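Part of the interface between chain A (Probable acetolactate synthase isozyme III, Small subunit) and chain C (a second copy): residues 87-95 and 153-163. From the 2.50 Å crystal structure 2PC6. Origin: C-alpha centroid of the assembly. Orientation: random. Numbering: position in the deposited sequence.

Chain A (87-95) ELMLVKVRA
Chain C 153-163: VSGLSRGERVL

Residues 87-94 of chain A belong to a strand that begins earlier in the chain, and residues 154-157 of chain C form a short one. They run nearly parallel, at 10° between N-to-C directions, with axes 7.3 Å apart at closest. The CA atoms of Leu90(A) and Ser154(C), 7.0 Å apart, set the register. At this spacing no backbone-to-backbone hydrogen bond joins them; each contact involves a side chain. Leu88(A), Leu90(A) and Lys92(A) point toward chain C, while Met89(A), a selenomethionine, and Val91(A) point away. The stretches bury 486 Å² between them.

Val153(C) precedes the strand and points away. Ser154(C) (phi/psi -123/115, chi1 t) points toward chain A. Ser154(C) OG lies 3.8 Å from Leu88(A) CD2 and 3.7 Å from Leu90(A) CD2, so the small side chain sits against both leucines. Leu90(A) CD2 is also 3.2 Å from Ser154(C) O. Leu90(A) has an off-well chi1 of -106° and chi2 p; Leu88(A) has chi1 t and chi2 146°. Gly155(C) (-133/151) has its CA 4.1 Å from Leu90(A) CD2.

Leu156(C) (-137/152, chi1 m, chi2 t) points toward chain A and is buried. Leu156(C) CD1 packs 4.0 Å from Leu90(A) CB and 3.9 Å from Lys92(A) CB. The leucine methyl thus packs against the start of the lysine side chain.

Ser157(C) (-63/154, chi1 m) contributes its carbonyl. Lys92(A), with rotamers t, t, m, t, extends its ammonium to the end of the strand and the turn, and Lys92(A) NZ donates to Ser157(C) O at 2.9 Å. A type II' turn follows from Arg158(C) to Arg161(C). Arg158(C) points away and is exposed. Gly159(C) has phi/psi 64/-144, and its positive phi favours glycine. Lys92(A) NZ donates to Gly159(C) O, also at 2.9 Å. The long side chain carries its ammonium to the carbonyls of Ser157(C) at the strand end and Gly159(C) in the turn, which offset the cost of burying the charge.

Glu160(C) (-77/-20, chi1 m, chi2 m) starts sideways, but its carboxylate reaches Arg94(A). Arg94(A) also starts sideways and brings its end nearer with chi1 t, chi2 p and chi3 p. The opposite charges form a salt bridge: NH2 of Arg94(A) donates to OE1 of Glu160(C) at 2.8 Å, and NH1 of Arg94(A) to OE2 of Glu160(C) at 3.2 Å. OE1 lies at the guanidinium edge, near its plane.

Arg161(C) (-52/121) points away, but its O lies 2.7 Å from Lys92(A) NZ. Val162(C) (-136/147, chi1 m) points toward chain A, with CG1 3.8 Å from Lys92(A) CD. Leu163(C) is out of reach.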

# COMPACT_ATOMS: atom_id res chain seq x y z
N GLU A 87 -8.16 1.03 0.33
CA GLU A 87 -6.94 1.61 -0.14
C GLU A 87 -6.75 2.93 0.55
O GLU A 87 -7.73 3.58 0.94
CB GLU A 87 -7.08 1.83 -1.63
CG GLU A 87 -5.75 2.10 -2.32
CD GLU A 87 -5.92 2.14 -3.84
OE1 GLU A 87 -7.08 1.89 -4.32
OE2 GLU A 87 -4.90 2.42 -4.52
N LEU A 88 -5.50 3.32 0.71
CA LEU A 88 -5.19 4.67 1.18
C LEU A 88 -4.54 5.51 0.09
O LEU A 88 -3.73 5.04 -0.70
CB LEU A 88 -4.32 4.64 2.46
CG LEU A 88 -3.96 6.00 3.09
CD1 LEU A 88 -3.88 5.90 4.59
CD2 LEU A 88 -2.61 6.35 2.59
N MSE A 89 -4.89 6.77 0.06
CA MSE A 89 -4.37 7.68 -0.93
C MSE A 89 -4.07 9.04 -0.32
O MSE A 89 -4.84 9.58 0.49
CB MSE A 89 -5.36 7.78 -2.06
CG MSE A 89 -5.09 8.87 -3.02
SE MSE A 89 -6.35 8.75 -4.55
CE MSE A 89 -7.98 9.32 -3.64
N LEU A 90 -2.96 9.59 -0.75
CA LEU A 90 -2.53 10.94 -0.48
C LEU A 90 -2.51 11.76 -1.80
O LEU A 90 -1.75 11.44 -2.74
CB LEU A 90 -1.12 10.89 0.10
CG LEU A 90 -0.84 11.15 1.58
CD1 LEU A 90 -1.89 10.62 2.54
CD2 LEU A 90 0.53 10.61 1.92
N VAL A 91 -3.31 12.83 -1.83
CA VAL A 91 -3.46 13.68 -3.00
C VAL A 91 -3.02 15.09 -2.63
O VAL A 91 -3.66 15.75 -1.78
CB VAL A 91 -4.94 13.79 -3.37
CG1 VAL A 91 -5.07 14.49 -4.67
CG2 VAL A 91 -5.52 12.43 -3.47
N LYS A 92 -1.96 15.57 -3.27
CA LYS A 92 -1.54 16.96 -3.02
C LYS A 92 -2.12 17.85 -4.11
O LYS A 92 -1.90 17.59 -5.27
CB LYS A 92 -0.01 17.06 -2.94
CG LYS A 92 0.53 18.46 -2.94
CD LYS A 92 2.08 18.48 -3.03
CE LYS A 92 2.67 17.74 -1.83
NZ LYS A 92 4.15 17.61 -1.92
N VAL A 93 -2.86 18.88 -3.71
CA VAL A 93 -3.64 19.69 -4.61
C VAL A 93 -3.31 21.15 -4.42
O VAL A 93 -3.04 21.60 -3.30
CB VAL A 93 -5.19 19.54 -4.37
CG1 VAL A 93 -5.69 18.19 -4.81
CG2 VAL A 93 -5.56 19.83 -2.87
N ARG A 94 -3.34 21.87 -5.53
CA ARG A 94 -3.17 23.28 -5.58
C ARG A 94 -4.47 23.85 -5.04
O ARG A 94 -5.55 23.45 -5.47
CB ARG A 94 -2.94 23.65 -7.05
CG ARG A 94 -2.97 25.14 -7.44
CD ARG A 94 -1.90 25.98 -6.74
NE ARG A 94 -0.52 25.64 -7.03
CZ ARG A 94 0.39 25.34 -6.10
NH1 ARG A 94 0.02 25.30 -4.83
NH2 ARG A 94 1.64 25.07 -6.43
N ALA A 95 -4.38 24.76 -4.09
CA ALA A 95 -5.58 25.26 -3.48
C ALA A 95 -5.41 26.73 -3.16
O ALA A 95 -4.95 27.07 -2.08
CB ALA A 95 -5.98 24.43 -2.21
N VAL C 153 4.13 2.10 3.40
CA VAL C 153 3.94 3.53 3.32
C VAL C 153 3.43 4.12 2.01
O VAL C 153 3.67 3.60 0.93
CB VAL C 153 5.18 4.27 3.75
CG1 VAL C 153 4.99 5.82 3.56
CG2 VAL C 153 5.52 3.89 5.20
N SER C 154 2.66 5.18 2.15
CA SER C 154 2.32 6.08 1.08
C SER C 154 2.80 7.49 1.58
O SER C 154 2.32 8.00 2.58
CB SER C 154 0.80 6.04 0.88
OG SER C 154 0.27 7.24 0.31
N GLY C 155 3.79 8.06 0.90
CA GLY C 155 4.41 9.26 1.35
C GLY C 155 4.61 10.33 0.31
O GLY C 155 4.81 10.05 -0.86
N LEU C 156 4.61 11.58 0.77
CA LEU C 156 4.83 12.73 -0.09
C LEU C 156 5.75 13.66 0.65
O LEU C 156 5.77 13.66 1.88
CB LEU C 156 3.52 13.47 -0.36
CG LEU C 156 2.49 12.74 -1.20
CD1 LEU C 156 1.32 13.66 -1.45
CD2 LEU C 156 3.10 12.21 -2.56
N SER C 157 6.51 14.44 -0.10
CA SER C 157 7.21 15.53 0.53
C SER C 157 6.19 16.51 1.11
O SER C 157 5.05 16.61 0.65
CB SER C 157 8.11 16.21 -0.49
OG SER C 157 8.93 15.24 -1.14
N ARG C 158 6.61 17.23 2.14
CA ARG C 158 5.80 18.35 2.63
C ARG C 158 5.87 19.53 1.68
O ARG C 158 6.89 19.73 0.99
CB ARG C 158 6.24 18.77 4.04
CG ARG C 158 5.41 18.08 5.10
CD ARG C 158 5.30 18.90 6.39
NE ARG C 158 4.98 17.99 7.49
CZ ARG C 158 3.75 17.61 7.89
NH1 ARG C 158 2.65 18.09 7.30
NH2 ARG C 158 3.63 16.76 8.91
N GLY C 159 4.81 20.33 1.66
CA GLY C 159 4.77 21.58 0.89
C GLY C 159 4.89 21.41 -0.62
O GLY C 159 4.43 20.43 -1.19
N GLU C 160 5.57 22.36 -1.25
CA GLU C 160 5.60 22.46 -2.71
C GLU C 160 6.52 21.45 -3.37
O GLU C 160 6.40 21.19 -4.57
CB GLU C 160 6.00 23.88 -3.13
CG GLU C 160 5.00 24.92 -2.73
CD GLU C 160 3.83 25.03 -3.71
OE1 GLU C 160 3.86 24.45 -4.81
OE2 GLU C 160 2.85 25.73 -3.38
N ARG C 161 7.46 20.89 -2.62
CA ARG C 161 8.28 19.80 -3.14
C ARG C 161 7.41 18.65 -3.73
O ARG C 161 6.58 18.08 -3.04
CB ARG C 161 9.16 19.26 -2.02
CG ARG C 161 10.25 18.32 -2.48
CD ARG C 161 11.23 18.10 -1.32
NE ARG C 161 11.82 19.37 -0.90
CZ ARG C 161 12.84 19.94 -1.55
NH1 ARG C 161 13.35 19.32 -2.60
NH2 ARG C 161 13.34 21.10 -1.15
N VAL C 162 7.60 18.36 -5.01
CA VAL C 162 6.93 17.25 -5.67
C VAL C 162 7.89 16.45 -6.55
O VAL C 162 8.81 17.00 -7.15
CB VAL C 162 5.73 17.73 -6.52
CG1 VAL C 162 4.81 18.58 -5.71
CG2 VAL C 162 6.19 18.52 -7.75
N LEU C 163 7.67 15.15 -6.65
CA LEU C 163 8.62 14.26 -7.31
C LEU C 163 8.68 14.39 -8.84
O LEU C 163 9.77 14.48 -9.42
CB LEU C 163 8.30 12.85 -6.89
CG LEU C 163 9.37 11.80 -7.11
CD1 LEU C 163 10.56 12.11 -6.23
CD2 LEU C 163 8.77 10.45 -6.76